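Local coordinates for protein SAG family member (Sag19) (Eimeria tenella, PDB 6ZZB) that is a major surface antigen of the parasite, classed with the CAP proteins, whose molecular function is still unknown, at residues 95-100 and 192-197; 103-108 and 203-208; 110-115 and 197-202; 126-131 and 140-145. All coordinates share one frame; numbering follows the deposited sequence. Where two conformers were deposited one is given.

Contact 1: 95-100 and 192-197; sequences PTAPKI and SCAATK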
loop_
_atom_site.group_PDB
_atom_site.type_symbol
_atom_site.label_atom_id
_atom_site.label_comp_id
_atom_site.label_asym_id
_atom_site.label_seq_id
_atom_site.Cartn_x
_atom_site.Cartn_y
_atom_site.Cartn_z
ATOM N N PRO A 95 1.230 -9.374 13.404
ATOM C CA PRO A 95 1.698 -8.733 12.168
ATOM C C PRO A 95 1.700 -7.208 12.254
ATOM O O PRO A 95 0.785 -6.603 12.833
ATOM C CB PRO A 95 0.739 -9.253 11.098
ATOM C CG PRO A 95 -0.525 -9.562 11.897
ATOM C CD PRO A 95 0.009 -10.132 13.198
ATOM N N THR A 96 2.710 -6.631 11.662
ATOM C CA THR A 96 2.947 -5.178 11.613
ATOM C C THR A 96 3.431 -4.827 10.212
ATOM O O THR A 96 3.785 -5.756 9.451
ATOM C CB THR A 96 3.994 -4.759 12.637
ATOM O OG1 THR A 96 5.188 -5.442 12.244
ATOM C CG2 THR A 96 3.639 -5.106 14.070
ATOM N N ALA A 97 3.497 -3.555 9.866
ATOM C CA ALA A 97 3.991 -3.174 8.536
ATOM C C ALA A 97 5.403 -3.687 8.314
ATOM O O ALA A 97 5.683 -4.229 7.243
ATOM C CB ALA A 97 3.834 -1.701 8.310
ATOM N N PRO A 98 6.359 -3.568 9.262
ATOM C CA PRO A 98 7.691 -4.109 9.003
ATOM C C PRO A 98 7.673 -5.614 8.731
ATOM O O PRO A 98 8.350 -6.082 7.826
ATOM C CB PRO A 98 8.471 -3.785 10.281
ATOM C CG PRO A 98 7.772 -2.569 10.827
ATOM C CD PRO A 98 6.313 -2.755 10.501
ATOM N N LYS A 99 6.902 -6.359 9.507
ATOM C CA LYS A 99 6.877 -7.827 9.333
ATOM C C LYS A 99 6.262 -8.180 7.992
ATOM O O LYS A 99 6.688 -9.161 7.355
ATOM C CB LYS A 99 6.120 -8.512 10.446
ATOM C CG LYS A 99 6.764 -8.329 11.799
ATOM C CD LYS A 99 5.877 -8.835 12.913
ATOM C CE LYS A 99 6.532 -8.752 14.271
ATOM N NZ LYS A 99 5.631 -9.305 15.306
ATOM N N ILE A 100 5.259 -7.443 7.542
ATOM C CA ILE A 100 4.625 -7.720 6.236
ATOM C C ILE A 100 5.587 -7.326 5.119
ATOM O O ILE A 100 5.696 -8.090 4.138
ATOM C CB ILE A 100 3.267 -7.017 6.133
ATOM C CG1 ILE A 100 2.276 -7.693 7.073
ATOM C CG2 ILE A 100 2.767 -7.004 4.697
ATOM C CD1 ILE A 100 1.006 -6.889 7.335
ATOM N N SER A 192 0.456 2.967 8.692
ATOM C CA SER A 192 1.792 2.547 9.135
ATOM C C SER A 192 2.572 2.041 7.929
ATOM O O SER A 192 2.089 1.102 7.286
ATOM C CB SER A 192 1.683 1.487 10.184
ATOM O OG SER A 192 2.988 1.081 10.597
ATOM N N CYS A 193 3.717 2.630 7.654
ATOM C CA CYS A 193 4.541 2.249 6.493
ATOM C C CYS A 193 5.860 1.657 6.965
ATOM O O CYS A 193 6.407 2.076 7.990
ATOM C CB CYS A 193 4.860 3.452 5.630
ATOM S SG CYS A 193 3.416 4.246 4.853
ATOM N N ALA A 194 6.388 0.711 6.205
ATOM C CA ALA A 194 7.701 0.134 6.482
ATOM C C ALA A 194 8.302 -0.357 5.185
ATOM O O ALA A 194 7.550 -0.678 4.234
ATOM C CB ALA A 194 7.600 -0.987 7.484
ATOM N N ALA A 195 9.609 -0.437 5.111
ATOM C CA ALA A 195 10.270 -0.944 3.898
ATOM C C ALA A 195 11.434 -1.819 4.296
ATOM O O ALA A 195 12.152 -1.497 5.268
ATOM C CB ALA A 195 10.756 0.173 3.033
ATOM N N THR A 196 11.645 -2.885 3.553
ATOM C CA THR A 196 12.925 -3.602 3.706
ATOM C C THR A 196 14.074 -2.700 3.275
ATOM O O THR A 196 13.920 -1.849 2.401
ATOM C CB THR A 196 12.910 -4.930 2.958
ATOM O OG1 THR A 196 12.784 -4.719 1.561
ATOM C CG2 THR A 196 11.810 -5.845 3.453
ATOM N N LYS A 197 15.226 -2.895 3.927
ATOM C CA LYS A 197 16.337 -1.933 3.768
ATOM C C LYS A 197 17.609 -2.599 3.253
ATOM O O LYS A 197 18.498 -1.854 2.838
ATOM C CB LYS A 197 16.624 -1.227 5.096
ATOM C CG LYS A 197 17.122 -2.115 6.224
ATOM C CD LYS A 197 17.407 -1.372 7.523
ATOM C CE LYS A 197 17.543 -2.333 8.679
ATOM N NZ LYS A 197 17.711 -1.623 9.965
HETATM O O HOH W 1 3.020 -1.473 11.747
#
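Ala97 and Pro98, in the first turn of helix 97-105, rest on Ser192 and Ala194 of strand 190-196. This helix-on-sheet layer is consistent with the alpha-beta-alpha sandwich of CAP proteins. The methyl of Ala194 lies against the pyrrolidine of Pro98: Ala194 CB is 3.7 Å from Pro98 CG and comes nearest to Pro98 N, at 3.4 Å. Pro98 is in the opening turn, where a backbone N-H would have no helix carbonyl to meet, and its lack of one costs the helix no bond. One residue earlier, Ala97 CB points at the strand and meets Ala194 CB at 3.9 Å and the carbonyl Ser192 O at 3.5 Å. The small side chains bring helix and sheet close, with Pro98 CA and Ala194 CA 4.9 Å apart.

Ser192 sends OG anti to its backbone N (chi1 180°), which puts the hydroxyl beside Ala97 CB, where it shares a water with Ala97 N; the water accepts from Ala97 N. Thr96 is the N-cap of the helix; its OG1 accepts a weak but nearly straight bond from Lys99 N (3.4 Å, 164°). Cys193, between the two strand residues that touch, points away from the helix and forms a disulfide with Cys208 of the neighbouring strand, on the face where helix 50-61 packs. The bridging water sits 2.8 Å from Ala97 N and 2.8 Å from Ser192 OG.

Contact 2: 103-108 and 203-208; sequences TLAGSN and HDVLFC. With SO4 (sulfate ion), chain C.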
loop_
_atom_site.group_PDB
_atom_site.type_symbol
_atom_site.label_atom_id
_atom_site.label_comp_id
_atom_site.label_asym_id
_atom_site.label_seq_id
_atom_site.Cartn_x
_atom_site.Cartn_y
_atom_site.Cartn_z
ATOM N N THR A 103 7.832 -10.207 4.857
ATOM C CA THR A 103 7.086 -11.352 4.300
ATOM C C THR A 103 6.990 -11.228 2.786
ATOM O O THR A 103 7.112 -12.238 2.054
ATOM C CB THR A 103 5.691 -11.484 4.935
ATOM O OG1 THR A 103 5.883 -11.710 6.336
ATOM C CG2 THR A 103 4.864 -12.588 4.312
ATOM N N LEU A 104 6.692 -10.044 2.268
ATOM C CA LEU A 104 6.504 -9.781 0.833
ATOM C C LEU A 104 7.841 -9.823 0.082
ATOM O O LEU A 104 7.830 -10.272 -1.082
ATOM C CB LEU A 104 5.823 -8.425 0.642
ATOM C CG LEU A 104 4.378 -8.351 1.139
ATOM C CD1 LEU A 104 3.870 -6.933 1.041
ATOM C CD2 LEU A 104 3.454 -9.272 0.359
ATOM N N ALA A 105 8.931 -9.339 0.664
ATOM C CA ALA A 105 10.238 -9.276 -0.043
ATOM C C ALA A 105 10.834 -10.672 -0.188
ATOM O O ALA A 105 11.431 -10.942 -1.261
ATOM C CB ALA A 105 11.200 -8.412 0.715
ATOM N N GLY A 106 10.605 -11.534 0.775
ATOM C CA GLY A 106 11.168 -12.890 0.828
ATOM C C GLY A 106 11.923 -13.142 2.098
ATOM O O GLY A 106 12.298 -12.198 2.806
ATOM N N SER A 107 12.222 -14.410 2.374
ATOM C CA SER A 107 12.805 -14.854 3.664
ATOM C C SER A 107 14.330 -14.966 3.576
ATOM O O SER A 107 14.914 -15.304 4.620
ATOM C CB SER A 107 12.190 -16.147 4.105
ATOM O OG SER A 107 10.861 -15.940 4.557
ATOM N N ASN A 108 14.900 -14.646 2.422
ATOM C CA ASN A 108 16.370 -14.690 2.227
ATOM C C ASN A 108 16.828 -13.338 1.699
ATOM O O ASN A 108 16.591 -13.033 0.521
ATOM C CB ASN A 108 16.759 -15.850 1.321
ATOM C CG ASN A 108 18.255 -16.049 1.220
ATOM O OD1 ASN A 108 19.012 -15.277 1.806
ATOM N ND2 ASN A 108 18.666 -17.070 0.485
ATOM N N HIS A 203 14.116 -7.167 -5.267
ATOM C CA HIS A 203 13.490 -5.876 -4.925
ATOM C C HIS A 203 13.216 -5.850 -3.429
ATOM O O HIS A 203 12.616 -6.781 -2.887
ATOM C CB HIS A 203 12.206 -5.666 -5.727
ATOM C CG HIS A 203 12.434 -5.232 -7.143
ATOM N ND1 HIS A 203 13.113 -6.004 -8.062
ATOM C CD2 HIS A 203 12.110 -4.091 -7.761
ATOM C CE1 HIS A 203 13.152 -5.354 -9.206
ATOM N NE2 HIS A 203 12.554 -4.187 -9.060
ATOM N N ASP A 204 13.616 -4.761 -2.803
ATOM C CA ASP A 204 13.036 -4.365 -1.502
ATOM C C ASP A 204 11.549 -4.062 -1.715
ATOM O O ASP A 204 11.096 -3.812 -2.840
ATOM C CB ASP A 204 13.779 -3.176 -0.907
ATOM C CG ASP A 204 15.159 -3.509 -0.389
ATOM O OD1 ASP A 204 15.266 -4.279 0.559
ATOM O OD2 ASP A 204 16.152 -2.957 -0.993
ATOM N N VAL A 205 10.826 -4.030 -0.613
ATOM C CA VAL A 205 9.367 -3.745 -0.635
ATOM C C VAL A 205 9.038 -2.659 0.388
ATOM O O VAL A 205 9.409 -2.793 1.561
ATOM C CB VAL A 205 8.530 -4.999 -0.355
ATOM C CG1 VAL A 205 7.040 -4.711 -0.312
ATOM C CG2 VAL A 205 8.808 -6.051 -1.430
ATOM N N LEU A 206 8.285 -1.656 -0.043
ATOM C CA LEU A 206 7.554 -0.708 0.819
ATOM C C LEU A 206 6.138 -1.205 0.969
ATOM O O LEU A 206 5.462 -1.445 -0.058
ATOM C CB LEU A 206 7.584 0.675 0.184
ATOM C CG LEU A 206 6.666 1.721 0.819
ATOM C CD1 LEU A 206 7.088 2.053 2.232
ATOM C CD2 LEU A 206 6.664 2.973 -0.023
ATOM N N PHE A 207 5.675 -1.305 2.202
ATOM C CA PHE A 207 4.285 -1.664 2.520
ATOM C C PHE A 207 3.722 -0.610 3.439
ATOM O O PHE A 207 4.341 -0.321 4.469
ATOM C CB PHE A 207 4.213 -3.031 3.180
ATOM C CG PHE A 207 2.817 -3.460 3.521
ATOM C CD1 PHE A 207 1.965 -3.829 2.496
ATOM C CD2 PHE A 207 2.349 -3.500 4.828
ATOM C CE1 PHE A 207 0.663 -4.221 2.781
ATOM C CE2 PHE A 207 1.032 -3.852 5.084
ATOM C CZ PHE A 207 0.217 -4.226 4.067
ATOM N N CYS A 208 2.554 -0.089 3.117
ATOM C CA CYS A 208 1.809 0.805 4.023
ATOM C C CYS A 208 0.455 0.183 4.319
ATOM O O CYS A 208 -0.324 -0.088 3.389
ATOM C CB CYS A 208 1.616 2.179 3.423
ATOM S SG CYS A 208 3.105 3.134 3.078
HETATM S S SO4 C . 13.787 -9.279 -9.555
HETATM O O1 SO4 C . 13.266 -10.324 -8.697
HETATM O O2 SO4 C . 12.768 -8.895 -10.506
HETATM O O3 SO4 C . 14.950 -9.772 -10.259
HETATM O O4 SO4 C . 14.166 -8.130 -8.764
#
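The ring of Phe207 meets Leu104 obliquely, through a single methyl: Leu104 CD1 stands 3.9 Å from Phe207 CD1, and the two side chains cross at about a right angle. With Phe207 CG anti to the backbone N (chi1 -180°), the ring extends from the strand toward Leu104. Ile100 CG2, from one turn earlier in the helix, packs on Phe207 CD2. The other flat group, the imidazole of His203, turns away from the helix. A sulfate, probably from the crystallisation liquor, lies at its edge with O4 near the ring plane; His203 ND1 donates to sulfate O4, but at 2.5 Å and a bent 137° the details of this very short bond are doubtful.

Between the rings Val205 straddles the end of the helix with its two methyls. CG1, anti to the backbone N, reaches Leu104 CB at 4.0 Å, while CG2 sits 3.8 Å from Ala105 CA. Residues 103-105 are the last turn of helix 97-105, laid on strand 203-211 in the middle of the mixed sheet, a helix-over-sheet layer in keeping with the CAP fold. Strand 203-211 is hydrogen-bonded on one flank to strand 190-196 and on the other to strand 126-131. The helix stops at Gly106, which swings out of helical geometry with phi 124°; just before it, the carbonyl of Leu104 accepts from Ser114 OG. Ala105 CB covers the carbonyl of His203, with 4.2 Å between Ala105 CB and His203 O, and this buried oxygen has no polar partner in the model.

Contact 3: 110-115 and 197-202; sequences DTCESG and KDCKAG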
loop_
_atom_site.group_PDB
_atom_site.type_symbol
_atom_site.label_atom_id
_atom_site.label_comp_id
_atom_site.label_asym_id
_atom_site.label_seq_id
_atom_site.Cartn_x
_atom_site.Cartn_y
_atom_site.Cartn_z
ATOM N N ASP A 110 19.582 -12.649 0.705
ATOM C CA ASP A 110 20.479 -12.883 -0.458
ATOM C C ASP A 110 19.712 -12.824 -1.777
ATOM O O ASP A 110 20.338 -12.601 -2.831
ATOM C CB ASP A 110 21.250 -14.205 -0.332
ATOM C CG ASP A 110 22.211 -14.241 0.842
ATOM O OD1 ASP A 110 22.546 -13.167 1.373
ATOM O OD2 ASP A 110 22.612 -15.365 1.244
ATOM N N THR A 111 18.382 -13.009 -1.779
ATOM C CA THR A 111 17.610 -13.078 -3.035
ATOM C C THR A 111 16.457 -12.052 -3.098
ATOM O O THR A 111 16.194 -11.540 -4.176
ATOM C CB THR A 111 17.044 -14.483 -3.288
ATOM O OG1 THR A 111 16.046 -14.770 -2.302
ATOM C CG2 THR A 111 18.126 -15.542 -3.241
ATOM N N CYS A 112 15.766 -11.826 -1.978
ATOM C CA CYS A 112 14.474 -11.079 -1.946
ATOM C C CYS A 112 13.718 -11.377 -3.237
ATOM O O CYS A 112 13.279 -10.483 -3.928
ATOM C CB CYS A 112 14.679 -9.584 -1.735
ATOM S SG CYS A 112 15.317 -9.252 -0.087
ATOM N N GLU A 113 13.542 -12.665 -3.528
ATOM C CA GLU A 113 13.107 -13.034 -4.891
ATOM C C GLU A 113 11.614 -12.789 -5.127
ATOM O O GLU A 113 11.229 -12.605 -6.278
ATOM C CB GLU A 113 13.488 -14.466 -5.233
ATOM C CG GLU A 113 12.927 -15.499 -4.313
ATOM C CD GLU A 113 11.450 -15.801 -4.492
ATOM O OE1 GLU A 113 10.966 -15.712 -5.642
ATOM O OE2 GLU A 113 10.794 -16.057 -3.498
ATOM N N SER A 114 10.836 -12.589 -4.062
ATOM C CA SER A 114 9.382 -12.351 -4.233
ATOM C C SER A 114 9.051 -10.851 -4.232
ATOM O O SER A 114 7.918 -10.496 -4.581
ATOM C CB SER A 114 8.619 -13.098 -3.201
ATOM O OG SER A 114 9.065 -12.783 -1.883
ATOM N N GLY A 115 10.008 -9.978 -3.926
ATOM C CA GLY A 115 9.665 -8.550 -3.813
ATOM C C GLY A 115 9.062 -7.987 -5.075
ATOM O O GLY A 115 8.078 -7.224 -5.027
ATOM N N LYS A 197 15.226 -2.895 3.927
ATOM C CA LYS A 197 16.337 -1.933 3.768
ATOM C C LYS A 197 17.609 -2.599 3.253
ATOM O O LYS A 197 18.498 -1.854 2.838
ATOM C CB LYS A 197 16.624 -1.227 5.096
ATOM C CG LYS A 197 17.122 -2.115 6.224
ATOM C CD LYS A 197 17.407 -1.372 7.523
ATOM C CE LYS A 197 17.543 -2.333 8.679
ATOM N NZ LYS A 197 17.711 -1.623 9.965
ATOM N N ASP A 198 17.703 -3.923 3.237
ATOM C CA ASP A 198 19.035 -4.567 3.106
ATOM C C ASP A 198 18.998 -5.747 2.131
ATOM O O ASP A 198 19.994 -6.500 2.094
ATOM C CB ASP A 198 19.568 -4.951 4.478
ATOM C CG ASP A 198 18.746 -5.984 5.206
ATOM O OD1 ASP A 198 17.627 -6.303 4.707
ATOM O OD2 ASP A 198 19.203 -6.468 6.261
ATOM N N CYS A 199 17.963 -5.920 1.314
ATOM C CA CYS A 199 18.012 -6.940 0.236
ATOM C C CYS A 199 19.325 -6.799 -0.547
ATOM O O CYS A 199 19.704 -5.682 -0.951
ATOM C CB CYS A 199 16.843 -6.787 -0.720
ATOM S SG CYS A 199 15.260 -7.242 0.047
ATOM N N LYS A 200 19.986 -7.922 -0.782
ATOM C CA LYS A 200 21.278 -7.948 -1.533
ATOM C C LYS A 200 21.068 -8.233 -3.010
ATOM O O LYS A 200 22.043 -8.153 -3.781
ATOM C CB LYS A 200 22.188 -9.009 -0.929
ATOM C CG LYS A 200 22.570 -8.752 0.502
ATOM C CD LYS A 200 23.518 -9.810 1.011
ATOM C CE LYS A 200 23.830 -9.681 2.476
ATOM N NZ LYS A 200 24.515 -8.397 2.755
ATOM N N ALA A 201 19.860 -8.606 -3.408
ATOM C CA ALA A 201 19.425 -8.865 -4.783
ATOM C C ALA A 201 17.909 -8.677 -4.799
ATOM O O ALA A 201 17.346 -8.430 -3.706
ATOM C CB ALA A 201 19.787 -10.264 -5.194
ATOM N N GLY A 202 17.297 -8.814 -5.960
ATOM C CA GLY A 202 15.837 -8.669 -6.082
ATOM C C GLY A 202 15.370 -7.270 -5.719
ATOM O O GLY A 202 16.087 -6.267 -5.911
#
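Cys112 and Cys199 are joined by a disulfide, SG to SG at 2.0 Å, a cross-link between two loops at one end of the sheet. Both sulfurs lie anti to their own carbonyl carbons, and the S-S torsion of -85° is close to the relaxed value, with a left-handed sense. Beside the bridge the two backbones run the same way, Asp110, Thr111 and Cys112 facing Lys200, Ala201 and Gly202, with no hydrogen bonds between these residues, although Lys200 pairs through its backbone with Val109. Instead Ala201 CB touches the carbonyl Asp110 O at 3.4 Å, and Gly202 CA makes a CA-H...O contact of 3.5 Å with Thr111 O.

On the solvent side Asp110 and Lys200 lie side by side, pointing the same way. Their charged ends do not pair: Asp110 OD1 rests on the aliphatic chain, 3.5 Å from Lys200 CD, and the bend at chi4 (-63°) leaves Lys200 NZ 5.3 Å from Asp110 OD1.

Further out, Cys199 N donates to Asp204 OD1 at the start of strand 203-211, while Asn108 OD1 accepts from Asp110 N. A type I turn, Cys112 to Gly115, follows the bridge, closed by a weak bond of 3.3 Å from Gly115 N to Cys112 O.

Contact 4: 126-131 and 140-145; sequences LVIPFP and ALIQAT
Ile128 of the edge strand 126-131 drives its CD1 into a hollow on helix 138-155, a strand-helix packing on the face of the sheet opposite helix 97-105, as in the three-layer CAP sandwich. The axes of 126-131 and 140-145 cross at 116°, 9.7 Å apart. The hollow is walled by one helical turn: Ile128 CD1 lies 3.5 Å from Leu141 O on one side and 3.7 Å from Thr145 CG2 on another, with Ile142 closing it. Chi2 of Ile128 is extended (174°), which carries CD1 out to the helix.

Leu141 is the answering bump. Its CD2 drops between two strand residues, 4.0 Å from Ile128 CG2 and 4.0 Å from Phe130 CB, while its CD1 lies over one face of the Phe130 ring. At the other end of the strand, Leu126 CD1 fills the notch between Ile142 and Thr145. Thr145 meets the strand through CG2 and CB, while its hydroxyl is bonded to Asn176 and Asn179 of helix 175-183, which also packs on Leu126 and Ile128. Ile142 reaches on to helix 50-61. The carbonyl Ile128 O lies at the edge of the Phe130 ring, in its plane.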
loop_
_atom_site.group_PDB
_atom_site.type_symbol
_atom_site.label_atom_id
_atom_site.label_comp_id
_atom_site.label_asym_id
_atom_site.label_seq_id
_atom_site.Cartn_x
_atom_site.Cartn_y
_atom_site.Cartn_z
ATOM N N LEU A 126 -0.922 -0.449 0.586
ATOM C CA LEU A 126 -0.039 0.019 -0.501
ATOM C C LEU A 126 1.195 -0.865 -0.551
ATOM O O LEU A 126 1.800 -1.153 0.490
ATOM C CB LEU A 126 0.298 1.493 -0.290
ATOM C CG LEU A 126 1.350 2.101 -1.212
ATOM C CD1 LEU A 126 1.055 3.580 -1.417
ATOM C CD2 LEU A 126 2.756 1.859 -0.658
ATOM N N VAL A 127 1.551 -1.291 -1.757
ATOM C CA VAL A 127 2.725 -2.153 -1.986
ATOM C C VAL A 127 3.553 -1.541 -3.096
ATOM O O VAL A 127 3.037 -1.409 -4.213
ATOM C CB VAL A 127 2.304 -3.582 -2.338
ATOM C CG1 VAL A 127 3.494 -4.483 -2.571
ATOM C CG2 VAL A 127 1.393 -4.148 -1.284
ATOM N N ILE A 128 4.823 -1.252 -2.846
ATOM C CA ILE A 128 5.734 -0.756 -3.905
ATOM C C ILE A 128 7.063 -1.480 -3.802
ATOM O O ILE A 128 7.845 -1.221 -2.885
ATOM C CB ILE A 128 5.939 0.760 -3.836
ATOM C CG1 ILE A 128 4.628 1.529 -3.900
ATOM C CG2 ILE A 128 6.899 1.186 -4.928
ATOM C CD1 ILE A 128 4.760 3.021 -3.697
ATOM N N PRO A 129 7.366 -2.384 -4.743
ATOM C CA PRO A 129 8.718 -2.929 -4.836
ATOM C C PRO A 129 9.665 -1.881 -5.420
ATOM O O PRO A 129 9.229 -1.025 -6.181
ATOM C CB PRO A 129 8.567 -4.110 -5.791
ATOM C CG PRO A 129 7.078 -4.339 -5.927
ATOM C CD PRO A 129 6.451 -2.973 -5.728
ATOM N N PHE A 130 10.924 -1.920 -4.999
ATOM C CA PHE A 130 11.963 -1.017 -5.560
ATOM C C PHE A 130 13.269 -1.787 -5.575
ATOM O O PHE A 130 13.481 -2.699 -4.795
ATOM C CB PHE A 130 12.005 0.315 -4.814
ATOM C CG PHE A 130 12.287 0.234 -3.336
ATOM C CD1 PHE A 130 11.269 -0.063 -2.436
ATOM C CD2 PHE A 130 13.551 0.512 -2.825
ATOM C CE1 PHE A 130 11.514 -0.106 -1.067
ATOM C CE2 PHE A 130 13.798 0.476 -1.465
ATOM C CZ PHE A 130 12.789 0.147 -0.580
ATOM N N PRO A 131 14.162 -1.525 -6.562
ATOM C CA PRO A 131 15.358 -2.341 -6.701
ATOM C C PRO A 131 16.261 -2.250 -5.471
ATOM O O PRO A 131 16.363 -1.210 -4.836
ATOM C CB PRO A 131 16.088 -1.756 -7.923
ATOM C CG PRO A 131 15.025 -0.948 -8.652
ATOM C CD PRO A 131 14.080 -0.458 -7.577
ATOM N N ALA A 140 9.161 10.030 -3.845
ATOM C CA ALA A 140 9.268 9.627 -5.255
ATOM C C ALA A 140 8.437 8.354 -5.478
ATOM O O ALA A 140 7.736 8.269 -6.484
ATOM C CB ALA A 140 10.691 9.429 -5.685
ATOM N N LEU A 141 8.561 7.352 -4.615
ATOM C CA LEU A 141 7.862 6.073 -4.832
ATOM C C LEU A 141 6.352 6.294 -4.796
ATOM O O LEU A 141 5.643 5.735 -5.694
ATOM C CB LEU A 141 8.268 5.092 -3.748
ATOM C CG LEU A 141 9.712 4.601 -3.845
ATOM C CD1 LEU A 141 10.042 3.794 -2.592
ATOM C CD2 LEU A 141 9.960 3.784 -5.093
ATOM N N ILE A 142 5.828 6.999 -3.805
ATOM C CA ILE A 142 4.363 7.160 -3.680
ATOM C C ILE A 142 3.874 8.110 -4.775
ATOM O O ILE A 142 2.817 7.834 -5.357
ATOM C CB ILE A 142 3.980 7.557 -2.255
ATOM C CG1 ILE A 142 4.271 6.384 -1.309
ATOM C CG2 ILE A 142 2.539 8.011 -2.202
ATOM C CD1 ILE A 142 3.774 6.571 0.106
ATOM N N GLN A 143 4.603 9.167 -5.098
ATOM C CA GLN A 143 4.135 10.019 -6.219
ATOM C C GLN A 143 4.049 9.152 -7.478
ATOM O O GLN A 143 3.096 9.316 -8.240
ATOM C CB GLN A 143 5.084 11.190 -6.441
ATOM C CG GLN A 143 4.627 12.124 -7.560
ATOM C CD GLN A 143 3.266 12.737 -7.335
ATOM O OE1 GLN A 143 2.272 12.402 -8.002
ATOM N NE2 GLN A 143 3.184 13.644 -6.390
ATOM N N ALA A 144 5.010 8.284 -7.756
ATOM C CA ALA A 144 5.028 7.515 -9.005
ATOM C C ALA A 144 3.838 6.554 -8.996
ATOM O O ALA A 144 3.210 6.372 -10.058
ATOM C CB ALA A 144 6.326 6.790 -9.193
ATOM N N THR A 145 3.532 5.884 -7.875
ATOM C CA THR A 145 2.408 4.923 -7.873
ATOM C C THR A 145 1.117 5.695 -8.037
ATOM O O THR A 145 0.172 5.177 -8.686
ATOM C CB THR A 145 2.423 4.017 -6.625
ATOM O OG1 THR A 145 1.718 2.811 -6.928
ATOM C CG2 THR A 145 1.838 4.646 -5.387
#

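Overall arrangement
From the N terminus, helix 97-105 supplies the first halves of contacts 1 and 2, and the loop after it that of contact 3. Contact 4 closes first, over a short connection from strand 126-131 to helix 138-155, and is nested inside the loops of the other three. Much later the chain returns through 192-208, closing contact 1, then 3, then 2. Contact 3 nests within contact 2, while contact 1 crosses both. Contacts 1 and 2 lay one helix over neighbouring strands linked by the Cys193-Cys208 disulfide, contact 3 cross-links the loop after helix 97-105 to the loop joining strands 190-196 and 203-211, and contact 4 adds helix 138-155 on the opposite face of the same sheet.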